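Local coordinates for lipoprotein NlpE (Escherichia coli, PDB 2Z4I), which activates the Cpx envelope-stress pathway, takes part in copper homeostasis, and is required for efficient binding of stationary-phase cells to hydrophobic surfaces, at residues 127-132 / 140-145; 151-156 / 197-202. The protein carries 1 engineered substitution. One frame throughout, in Å; residues are numbered along the deposited sequence.

Interaction 1 of 2, residues 127-132 / 140-145; sequences MTLRGM and ATFTDC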
loop_
_atom_site.group_PDB
_atom_site.type_symbol
_atom_site.label_atom_id
_atom_site.label_comp_id
_atom_site.label_asym_id
_atom_site.label_seq_id
_atom_site.Cartn_x
_atom_site.Cartn_y
_atom_site.Cartn_z
HETATM N N MSE A 127 16.293 6.367 -0.302
HETATM C CA MSE A 127 15.927 6.884 -1.606
HETATM C C MSE A 127 17.192 7.543 -2.086
HETATM O O MSE A 127 18.118 7.722 -1.297
HETATM C CB MSE A 127 14.800 7.900 -1.486
HETATM C CG MSE A 127 15.041 8.957 -0.474
HETATM SE SE MSE A 127 13.405 9.883 -0.168
HETATM C CE MSE A 127 12.403 8.507 0.627
ATOM N N THR A 128 17.270 7.895 -3.362
ATOM C CA THR A 128 18.493 8.525 -3.839
ATOM C C THR A 128 18.384 10.022 -3.879
ATOM O O THR A 128 17.347 10.565 -4.255
ATOM C CB THR A 128 18.881 8.026 -5.221
ATOM O OG1 THR A 128 19.112 6.613 -5.158
ATOM C CG2 THR A 128 20.136 8.723 -5.693
ATOM N N LEU A 129 19.459 10.696 -3.482
ATOM C CA LEU A 129 19.449 12.145 -3.479
ATOM C C LEU A 129 20.667 12.749 -4.158
ATOM O O LEU A 129 21.775 12.219 -4.083
ATOM C CB LEU A 129 19.337 12.679 -2.048
ATOM C CG LEU A 129 18.111 12.249 -1.243
ATOM C CD1 LEU A 129 18.425 10.974 -0.544
ATOM C CD2 LEU A 129 17.746 13.300 -0.223
ATOM N N ARG A 130 20.441 13.868 -4.827
ATOM C CA ARG A 130 21.492 14.574 -5.524
ATOM C C ARG A 130 21.529 15.943 -4.870
ATOM O O ARG A 130 20.520 16.645 -4.859
ATOM C CB ARG A 130 21.116 14.719 -6.999
ATOM C CG ARG A 130 22.162 14.226 -7.975
ATOM C CD ARG A 130 22.308 12.705 -7.951
ATOM N NE ARG A 130 21.214 12.040 -8.657
ATOM C CZ ARG A 130 21.238 10.772 -9.070
ATOM N NH1 ARG A 130 22.310 10.009 -8.846
ATOM N NH2 ARG A 130 20.191 10.273 -9.722
ATOM N N GLY A 131 22.662 16.332 -4.302
ATOM C CA GLY A 131 22.706 17.642 -3.684
ATOM C C GLY A 131 24.109 18.164 -3.500
ATOM O O GLY A 131 25.081 17.443 -3.757
HETATM N N MSE A 132 24.218 19.422 -3.075
HETATM C CA MSE A 132 25.517 20.021 -2.830
HETATM C C MSE A 132 25.833 19.805 -1.355
HETATM O O MSE A 132 25.231 20.433 -0.489
HETATM C CB MSE A 132 25.493 21.519 -3.153
HETATM C CG MSE A 132 25.239 21.879 -4.629
HETATM SE SE MSE A 132 26.406 21.026 -5.949
HETATM C CE MSE A 132 28.130 21.558 -5.281
ATOM N N ALA A 140 27.254 19.013 8.926
ATOM C CA ALA A 140 27.126 18.695 7.522
ATOM C C ALA A 140 25.776 19.185 7.053
ATOM O O ALA A 140 24.792 19.027 7.758
ATOM C CB ALA A 140 27.231 17.203 7.311
ATOM N N THR A 141 25.743 19.815 5.885
ATOM C CA THR A 141 24.493 20.275 5.293
ATOM C C THR A 141 24.450 19.709 3.883
ATOM O O THR A 141 25.478 19.344 3.329
ATOM C CB THR A 141 24.390 21.804 5.229
ATOM O OG1 THR A 141 25.643 22.351 4.813
ATOM C CG2 THR A 141 24.018 22.367 6.583
ATOM N N PHE A 142 23.259 19.627 3.313
ATOM C CA PHE A 142 23.077 19.078 1.976
ATOM C C PHE A 142 21.994 19.882 1.287
ATOM O O PHE A 142 20.814 19.784 1.638
ATOM C CB PHE A 142 22.663 17.606 2.104
ATOM C CG PHE A 142 22.401 16.898 0.796
ATOM C CD1 PHE A 142 21.169 16.990 0.172
ATOM C CD2 PHE A 142 23.355 16.048 0.251
ATOM C CE1 PHE A 142 20.877 16.238 -0.968
ATOM C CE2 PHE A 142 23.075 15.292 -0.892
ATOM C CZ PHE A 142 21.833 15.385 -1.501
ATOM N N THR A 143 22.401 20.719 0.339
ATOM C CA THR A 143 21.430 21.503 -0.410
ATOM C C THR A 143 21.002 20.596 -1.562
ATOM O O THR A 143 21.799 20.265 -2.445
ATOM C CB THR A 143 22.040 22.799 -0.937
ATOM O OG1 THR A 143 22.441 23.617 0.172
ATOM C CG2 THR A 143 21.015 23.551 -1.771
ATOM N N ASP A 144 19.744 20.174 -1.516
ATOM C CA ASP A 144 19.195 19.250 -2.494
ATOM C C ASP A 144 18.905 19.843 -3.860
ATOM O O ASP A 144 18.098 20.760 -3.990
ATOM C CB ASP A 144 17.941 18.606 -1.909
ATOM C CG ASP A 144 17.206 17.757 -2.911
ATOM O OD1 ASP A 144 16.300 18.299 -3.579
ATOM O OD2 ASP A 144 17.538 16.558 -3.039
ATOM N N CYS A 145 19.566 19.300 -4.879
ATOM C CA CYS A 145 19.400 19.767 -6.250
ATOM C C CYS A 145 17.933 19.842 -6.647
ATOM O O CYS A 145 17.487 20.833 -7.216
ATOM C CB CYS A 145 20.124 18.846 -7.243
ATOM S SG CYS A 145 21.957 18.908 -7.293
HETATM O O HOH W 1 24.830 22.792 0.914
#
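M132, F142 and C145 lose the most surface where strands 127-132 and 140-144 pair as the first hairpin of the C-terminal OB barrel. The strands curl hard, their local directions 111° apart; G131 faces D144 as a non-hydrogen-bonded pair, and the ladder runs on to F134 with T141. At M132 it is a hydrogen-bonded antiparallel pair with T143: M132 N donates to T143 O (2.6 Å) in the plane of that carbonyl, and T143 N returns a bond to M132 O (3.0 Å) from well above the carbonyl plane. M132 O takes a second bond from a water, whose oxygen lies 2.8 Å from it and also bonds T143 OG1. Beyond its CB, the selenomethionine chain of M132 bends twice and leads away from the hairpin to L175 and C211. F142 goes the other way. With CG anti to the backbone N (chi1 179°), its ring reaches under the opposite strand, and G131 CA sits over one face in a CH-pi contact, 3.7 Å from the ring centroid. A beta carbon at G131 would run into F142 CE1 and T143 O. L129 comes in obliquely, its CB 3.7 Å from F142 CZ. An alanine in place of F142 would remove the ring under G131 and beside L129, and would probably loosen the packing with L176 and V153 as well. One residue past the strand, C145 N sends its hydrogen to a lone pair of R130 O at 2.8 Å. C145 CB and SG lie alongside that carbonyl, and SG goes on to the disulfide with C211. Lacking a side chain, G131 lets its strand close onto the F142 ring, and the disulfide ties the hairpin covalently to the C-terminal part of the chain.

Interaction 2 of 2, residues 151-156 / 197-202; sequences FMVANN and LAPDTA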
loop_
_atom_site.group_PDB
_atom_site.type_symbol
_atom_site.label_atom_id
_atom_site.label_comp_id
_atom_site.label_asym_id
_atom_site.label_seq_id
_atom_site.Cartn_x
_atom_site.Cartn_y
_atom_site.Cartn_z
ATOM N N PHE A 151 18.881 20.455 3.903
ATOM C CA PHE A 151 18.758 19.753 5.178
ATOM C C PHE A 151 20.095 19.431 5.814
ATOM O O PHE A 151 21.144 19.550 5.176
ATOM C CB PHE A 151 18.004 18.440 5.006
ATOM C CG PHE A 151 17.325 18.301 3.692
ATOM C CD1 PHE A 151 18.002 17.777 2.605
ATOM C CD2 PHE A 151 15.992 18.679 3.543
ATOM C CE1 PHE A 151 17.363 17.619 1.373
ATOM C CE2 PHE A 151 15.329 18.530 2.309
ATOM C CZ PHE A 151 16.022 17.995 1.218
HETATM N N MSE A 152 20.046 19.023 7.080
HETATM C CA MSE A 152 21.249 18.636 7.805
HETATM C C MSE A 152 21.525 17.154 7.553
HETATM O O MSE A 152 20.597 16.351 7.427
HETATM C CB MSE A 152 21.065 18.854 9.292
HETATM C CG MSE A 152 21.173 20.285 9.735
HETATM SE SE MSE A 152 20.571 20.391 11.560
HETATM C CE MSE A 152 18.779 21.013 11.182
ATOM N N VAL A 153 22.795 16.785 7.488
ATOM C CA VAL A 153 23.148 15.403 7.234
ATOM C C VAL A 153 23.787 14.803 8.477
ATOM O O VAL A 153 24.778 15.316 8.981
ATOM C CB VAL A 153 24.111 15.310 6.022
ATOM C CG1 VAL A 153 24.403 13.870 5.688
ATOM C CG2 VAL A 153 23.492 16.005 4.834
ATOM N N ALA A 154 23.202 13.724 8.980
ATOM C CA ALA A 154 23.723 13.066 10.172
ATOM C C ALA A 154 25.227 12.880 10.025
ATOM O O ALA A 154 25.697 12.427 8.981
ATOM C CB ALA A 154 23.045 11.709 10.369
ATOM N N ASN A 155 25.979 13.240 11.064
ATOM C CA ASN A 155 27.425 13.090 11.017
ATOM C C ASN A 155 27.799 11.685 10.647
ATOM O O ASN A 155 27.204 10.737 11.142
ATOM C CB ASN A 155 28.056 13.419 12.361
ATOM C CG ASN A 155 28.157 14.885 12.593
ATOM O OD1 ASN A 155 27.145 15.582 12.655
ATOM N ND2 ASN A 155 29.380 15.380 12.702
ATOM N N ASN A 156 28.788 11.566 9.770
ATOM C CA ASN A 156 29.292 10.275 9.329
ATOM C C ASN A 156 30.743 10.464 8.909
ATOM O O ASN A 156 31.036 11.015 7.850
ATOM C CB ASN A 156 28.478 9.752 8.161
ATOM C CG ASN A 156 28.931 8.396 7.722
ATOM O OD1 ASN A 156 29.963 8.254 7.075
ATOM N ND2 ASN A 156 28.176 7.379 8.092
ATOM N N LEU A 197 18.947 14.314 7.464
ATOM C CA LEU A 197 19.202 13.282 6.466
ATOM C C LEU A 197 20.232 12.284 6.943
ATOM O O LEU A 197 21.374 12.649 7.235
ATOM C CB LEU A 197 19.697 13.887 5.154
ATOM C CG LEU A 197 19.835 12.846 4.039
ATOM C CD1 LEU A 197 18.436 12.411 3.636
ATOM C CD2 LEU A 197 20.556 13.411 2.828
ATOM N N ALA A 198 19.827 11.019 7.006
ATOM C CA ALA A 198 20.717 9.949 7.440
ATOM C C ALA A 198 21.133 9.148 6.214
ATOM O O ALA A 198 20.286 8.609 5.499
ATOM C CB ALA A 198 20.000 9.049 8.439
ATOM N N PRO A 199 22.440 9.069 5.938
ATOM C CA PRO A 199 22.891 8.304 4.766
ATOM C C PRO A 199 22.665 6.799 4.912
ATOM O O PRO A 199 22.605 6.291 6.021
ATOM C CB PRO A 199 24.371 8.667 4.673
ATOM C CG PRO A 199 24.746 8.952 6.134
ATOM C CD PRO A 199 23.562 9.766 6.594
ATOM N N ASP A 200 22.519 6.093 3.792
ATOM C CA ASP A 200 22.317 4.642 3.804
ATOM C C ASP A 200 23.401 3.947 2.997
ATOM O O ASP A 200 23.460 2.713 2.970
ATOM C CB ASP A 200 20.978 4.244 3.194
ATOM C CG ASP A 200 19.795 4.544 4.093
ATOM O OD1 ASP A 200 19.216 5.650 3.963
ATOM O OD2 ASP A 200 19.431 3.671 4.919
ATOM N N THR A 201 24.240 4.731 2.323
ATOM C CA THR A 201 25.330 4.179 1.513
ATOM C C THR A 201 26.497 5.163 1.473
ATOM O O THR A 201 26.333 6.345 1.794
ATOM C CB THR A 201 24.907 3.948 0.035
ATOM O OG1 THR A 201 24.944 5.196 -0.680
ATOM C CG2 THR A 201 23.513 3.372 -0.045
ATOM N N ALA A 202 27.672 4.679 1.076
ATOM C CA ALA A 202 28.828 5.557 0.957
ATOM C C ALA A 202 28.432 6.560 -0.111
ATOM O O ALA A 202 27.531 6.304 -0.914
ATOM C CB ALA A 202 30.032 4.781 0.505
#
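L197 O has one hydrogen bond, from A154 N (2.7 Å, from above the carbonyl plane), and a weaker CA-H...O contact from V153 CA at 3.3 Å. This is the seam where the third and fifth strands of the OB fold meet and close the barrel. The bridge is a single one, V153 with L197, and the two backbones run roughly the same way: L197 spans its partner, donating from N to M152 O (2.6 Å, nearly along the C=O axis) and accepting from A154 N two residues on. L197 has CG anti to its backbone N (chi1 -174°), which sends the isobutyl group toward F182 and L129. Its CB stays at the seam, 3.5 Å from M152 O. V153 turns CG1 past L197 O while CG2 lies nearer L197 CB, and its side chain also packs on F142 and Y133. Beyond the bridge the contact becomes apolar and looser: A154 CB rests against A198 CA and P199 CD, both on the same side of it. N156 then caps helix 157-167, its OD1 accepting from L159 N, while its ND2 lies 4.3 Å from P199 CG.

Overall arrangement
Coming from the N-terminal domain and its linker, the chain enters the C-terminal barrel on strand 127-135, turns, and returns along 140-144, so interaction 1 closes a short hairpin loop. Strand 150-152 then adds to the other side of 140-144. Interaction 2 opens there and closes only after helix 157-167 and strand 174-185, when 194-199 comes back to meet it. The two contacts follow in series, neither nested nor crossed, with centres about 9 Å apart. They meet directly: F142 N lies 2.8 Å from F151 O, a probable hydrogen bond. With 174-185 pairing to both 127-135 and 194-199, the ring of strands is complete.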